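PDB 2JD3: STBB protein from Escherichia coli, which probably binds the parC centromere of plasmid pB171 as a ribbon-helix-helix dimer and couples it to actin-like ParM filaments during plasmid segregation. Local coordinates for residues A20-Q23 against T24-I28; S34-G37 against E38-N42. One frame throughout, in Å; residues are numbered along the deposited sequence.

Interaction 1: A20-Q23 against T24-I28; sequences ADFQ and TLEAI
Within helix 19-29, residues Ala20 to Gln23 offer their carbonyls to the amides of Thr24 to Ala27 one turn on, with Leu25 N 3.0 Å from Asp21 O and Glu26 N 3.2 Å from Phe22 O, while the last bond of the series, Ala27 N to Gln23 O, is weak. Thr24 adds a side-chain bond to this pattern. Its OG1 donates to Ala20 O over 2.9 Å, reaching it from above the carbonyl plane, whereas Thr24 N binds the same oxygen closer to that plane. The hydroxyl can do so because it lies anti to its own carbonyl carbon (chi1 -57°), which folds it back over the preceding turn. On the exposed flank, Glu26 extends back so that its OE1 lies beside CE2 of Phe22, with carboxylate and ring planes 64° apart, and CD1 of Leu25 lies 4.3 Å from CD1 of Phe22, a loose apolar contact. The buried flank faces the rest of the dimer: Asp21 accepts a hydrogen bond from His15 N, Thr24 rests on Leu14 of strand 8-14 and on Ile45 of the second subunit, and Ile28 faces helix 33-53.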
loop_
_atom_site.group_PDB
_atom_site.type_symbol
_atom_site.label_atom_id
_atom_site.label_comp_id
_atom_site.label_asym_id
_atom_site.label_seq_id
_atom_site.Cartn_x
_atom_site.Cartn_y
_atom_site.Cartn_z
ATOM N N ALA A 20 3.607 7.849 12.425
ATOM C CA ALA A 20 3.189 6.794 11.514
ATOM C C ALA A 20 3.221 5.423 12.164
ATOM O O ALA A 20 2.215 4.723 12.161
ATOM C CB ALA A 20 4.060 6.805 10.268
ATOM N N ASP A 21 4.362 5.034 12.725
ATOM C CA ASP A 21 4.452 3.720 13.358
ATOM C C ASP A 21 3.412 3.562 14.461
ATOM O O ASP A 21 2.789 2.508 14.599
ATOM C CB ASP A 21 5.849 3.484 13.934
ATOM C CG ASP A 21 6.932 3.595 12.887
ATOM O OD1 ASP A 21 7.716 2.633 12.726
ATOM O OD2 ASP A 21 6.999 4.650 12.221
ATOM N N PHE A 22 3.213 4.614 15.243
ATOM C CA PHE A 22 2.244 4.539 16.321
ATOM C C PHE A 22 0.832 4.398 15.781
ATOM O O PHE A 22 0.045 3.616 16.292
ATOM C CB PHE A 22 2.317 5.780 17.211
ATOM C CG PHE A 22 1.509 5.658 18.468
ATOM C CD1 PHE A 22 1.931 4.820 19.501
ATOM C CD2 PHE A 22 0.301 6.338 18.604
ATOM C CE1 PHE A 22 1.163 4.658 20.649
ATOM C CE2 PHE A 22 -0.475 6.183 19.747
ATOM C CZ PHE A 22 -0.046 5.343 20.772
ATOM N N GLN A 23 0.506 5.158 14.749
ATOM C CA GLN A 23 -0.828 5.086 14.174
ATOM C C GLN A 23 -1.075 3.684 13.608
ATOM O O GLN A 23 -2.213 3.206 13.580
ATOM C CB GLN A 23 -0.989 6.165 13.096
ATOM C CG GLN A 23 -2.287 6.090 12.342
ATOM C CD GLN A 23 -2.552 7.321 11.488
ATOM O OE1 GLN A 23 -3.314 7.258 10.513
ATOM N NE2 GLN A 23 -1.939 8.453 11.857
ATOM N N THR A 24 0.003 3.022 13.181
ATOM C CA THR A 24 -0.080 1.674 12.629
ATOM C C THR A 24 -0.344 0.675 13.749
ATOM O O THR A 24 -1.127 -0.255 13.577
ATOM C CB THR A 24 1.218 1.287 11.896
ATOM O OG1 THR A 24 1.481 2.248 10.875
ATOM C CG2 THR A 24 1.088 -0.068 11.244
ATOM N N LEU A 25 0.311 0.874 14.894
ATOM C CA LEU A 25 0.128 0.003 16.058
ATOM C C LEU A 25 -1.330 -0.036 16.475
ATOM O O LEU A 25 -1.884 -1.101 16.745
ATOM C CB LEU A 25 0.954 0.491 17.246
ATOM C CG LEU A 25 2.429 0.109 17.270
ATOM C CD1 LEU A 25 3.130 0.816 18.413
ATOM C CD2 LEU A 25 2.551 -1.384 17.429
ATOM N N GLU A 26 -1.955 1.131 16.537
ATOM C CA GLU A 26 -3.349 1.190 16.927
ATOM C C GLU A 26 -4.216 0.420 15.945
ATOM O O GLU A 26 -5.120 -0.305 16.346
ATOM C CB GLU A 26 -3.801 2.645 17.034
ATOM C CG GLU A 26 -3.195 3.354 18.234
ATOM C CD GLU A 26 -3.640 4.797 18.360
ATOM O OE1 GLU A 26 -3.321 5.427 19.396
ATOM O OE2 GLU A 26 -4.304 5.303 17.425
ATOM N N ALA A 27 -3.938 0.562 14.657
ATOM C CA ALA A 27 -4.707 -0.151 13.653
ATOM C C ALA A 27 -4.598 -1.655 13.911
ATOM O O ALA A 27 -5.604 -2.364 13.915
ATOM C CB ALA A 27 -4.194 0.189 12.263
ATOM N N ILE A 28 -3.377 -2.135 14.128
ATOM C CA ILE A 28 -3.154 -3.552 14.397
ATOM C C ILE A 28 -3.969 -3.970 15.619
ATOM O O ILE A 28 -4.747 -4.926 15.568
ATOM C CB ILE A 28 -1.671 -3.858 14.713
ATOM C CG1 ILE A 28 -0.762 -3.345 13.593
ATOM C CG2 ILE A 28 -1.488 -5.352 14.908
ATOM C CD1 ILE A 28 -0.911 -4.067 12.282
#

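Interaction 2: S34-G37 against E38-N42; sequences SERG and ELFRN
Glu35 O receives Leu39 N at 3.0 Å, in the carbonyl plane, across the turn of helix 33-53 that joins residues 34-37 to 38-42. The same oxygen takes a weak bond from Glu38 N at 3.2 Å. Phe40 N is bonded to Arg36 O one residue further on, although the position of that oxygen is less certain, and the turn finishes with a long, weak bond from Arg41 N to Gly37 O.

Among the side chains, Phe40 and Arg36 carry the contact. With chi1 at -69°, CG lies beside the backbone N of Phe40, and the ring is turned back along the helix toward Arg36. There CB of Arg36 sits over the ring face, 4.1 Å from the centroid and 29° off the normal, a CH-pi contact that uses the root of the arginine side chain and not its charged end. From CG to NE the arginine runs extended away from the ring, and its NE donates to Val31 O. Leu39 meets the preceding turn through its CB, which lies 3.5 Å from Glu35 O, and its CD1 lies at the edge of the Phe40 ring, in plane.

Further out, Phe40 meets Phe44 of the second subunit edge-to-face and also touches Tyr10 of that subunit, while Leu39 packs on its Met48. Arg41 stretches away from the turn to a salt bridge with Asp21 of the second subunit. A helix whose aromatic and aliphatic side chains pack into the partner chain in this way agrees with the second helix of a ribbon-helix-helix dimer, the fold of the Met repressor clan.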
loop_
_atom_site.group_PDB
_atom_site.type_symbol
_atom_site.label_atom_id
_atom_site.label_comp_id
_atom_site.label_asym_id
_atom_site.label_seq_id
_atom_site.Cartn_x
_atom_site.Cartn_y
_atom_site.Cartn_z
ATOM N N SER A 34 -6.005 -13.534 16.007
ATOM C CA SER A 34 -6.239 -14.597 15.035
ATOM C C SER A 34 -6.173 -14.114 13.585
ATOM O O SER A 34 -5.552 -14.751 12.731
ATOM C CB SER A 34 -7.596 -15.238 15.309
ATOM O OG SER A 34 -8.594 -14.241 15.433
ATOM N N GLU A 35 -6.803 -12.976 13.316
ATOM C CA GLU A 35 -6.833 -12.410 11.974
ATOM C C GLU A 35 -5.563 -11.661 11.555
ATOM O O GLU A 35 -5.323 -11.471 10.369
ATOM C CB GLU A 35 -8.032 -11.476 11.846
ATOM C CG GLU A 35 -9.345 -12.081 12.309
ATOM C CD GLU A 35 -10.481 -11.075 12.258
ATOM O OE1 GLU A 35 -11.571 -11.359 12.812
ATOM O OE2 GLU A 35 -10.281 -9.995 11.660
ATOM N N ARG A 36 -4.750 -11.249 12.520
ATOM C CA ARG A 36 -3.526 -10.509 12.222
ATOM C C ARG A 36 -2.544 -11.201 11.291
ATOM O O ARG A 36 -1.823 -10.541 10.553
ATOM C CB ARG A 36 -2.804 -10.132 13.514
ATOM C CG ARG A 36 -3.582 -9.158 14.359
ATOM C CD ARG A 36 -2.831 -8.801 15.610
ATOM N NE ARG A 36 -3.687 -8.085 16.546
ATOM C CZ ARG A 36 -3.347 -7.814 17.800
ATOM N NH1 ARG A 36 -4.192 -7.157 18.589
ATOM N NH2 ARG A 36 -2.160 -8.200 18.262
ATOM N N GLY A 37 -2.503 -12.523 11.317
ATOM C CA GLY A 37 -1.577 -13.214 10.442
ATOM C C GLY A 37 -1.910 -12.982 8.982
ATOM O O GLY A 37 -1.028 -12.735 8.155
ATOM N N GLU A 38 -3.195 -13.055 8.662
ATOM C CA GLU A 38 -3.642 -12.868 7.295
ATOM C C GLU A 38 -3.660 -11.384 6.934
ATOM O O GLU A 38 -3.558 -11.013 5.762
ATOM C CB GLU A 38 -5.027 -13.484 7.129
ATOM C CG GLU A 38 -5.505 -13.582 5.695
ATOM C CD GLU A 38 -6.261 -14.882 5.427
ATOM O OE1 GLU A 38 -7.175 -15.221 6.224
ATOM O OE2 GLU A 38 -5.938 -15.558 4.416
ATOM N N LEU A 39 -3.784 -10.538 7.950
ATOM C CA LEU A 39 -3.807 -9.095 7.750
ATOM C C LEU A 39 -2.388 -8.602 7.437
ATOM O O LEU A 39 -2.194 -7.754 6.566
ATOM C CB LEU A 39 -4.384 -8.425 9.006
ATOM C CG LEU A 39 -4.569 -6.911 9.162
ATOM C CD1 LEU A 39 -3.267 -6.319 9.643
ATOM C CD2 LEU A 39 -5.050 -6.269 7.866
ATOM N N PHE A 40 -1.398 -9.158 8.130
ATOM C CA PHE A 40 -0.004 -8.787 7.916
ATOM C C PHE A 40 0.482 -9.136 6.509
ATOM O O PHE A 40 1.196 -8.362 5.880
ATOM C CB PHE A 40 0.892 -9.486 8.940
ATOM C CG PHE A 40 0.717 -8.992 10.349
ATOM C CD1 PHE A 40 -0.294 -8.083 10.672
ATOM C CD2 PHE A 40 1.553 -9.441 11.358
ATOM C CE1 PHE A 40 -0.463 -7.635 11.988
ATOM C CE2 PHE A 40 1.392 -9.000 12.668
ATOM C CZ PHE A 40 0.382 -8.095 12.984
ATOM N N ARG A 41 0.100 -10.307 6.017
ATOM C CA ARG A 41 0.520 -10.734 4.686
ATOM C C ARG A 41 -0.031 -9.801 3.607
ATOM O O ARG A 41 0.703 -9.381 2.704
ATOM C CB ARG A 41 0.061 -12.173 4.434
ATOM C CG ARG A 41 0.241 -12.637 3.011
ATOM C CD ARG A 41 -0.118 -14.105 2.842
ATOM N NE ARG A 41 -0.293 -14.454 1.435
ATOM C CZ ARG A 41 -1.361 -14.118 0.711
ATOM N NH1 ARG A 41 -2.353 -13.430 1.261
ATOM N NH2 ARG A 41 -1.437 -14.458 -0.570
ATOM N N ASN A 42 -1.319 -9.476 3.706
ATOM C CA ASN A 42 -1.965 -8.587 2.747
ATOM C C ASN A 42 -1.370 -7.179 2.793
ATOM O O ASN A 42 -1.086 -6.572 1.755
ATOM C CB ASN A 42 -3.464 -8.529 3.025
ATOM C CG ASN A 42 -4.205 -9.732 2.473
ATOM O OD1 ASN A 42 -5.166 -10.204 3.075
ATOM N ND2 ASN A 42 -3.771 -10.224 1.315
#

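Interactions 1 and 2 come in series along the chain, on helix 19-29 and helix 33-53, with their centres about 15 Å apart. These are the two successive helices that follow strand 8-14, and so make up the helix-helix part of the ribbon-helix-helix unit. The two interactions meet through Ile28, whose CD1 lies 3.6 Å from CE1 of Phe40 and 4.2 Å from CD1 of Leu39. Both interactions also reach the second subunit, and Ile28, which bridges the two helices, packs on Met48 of that subunit as well, so the same residue serves the fold of the chain and the dimer. Such a dimer would be expected to present its paired strands to DNA.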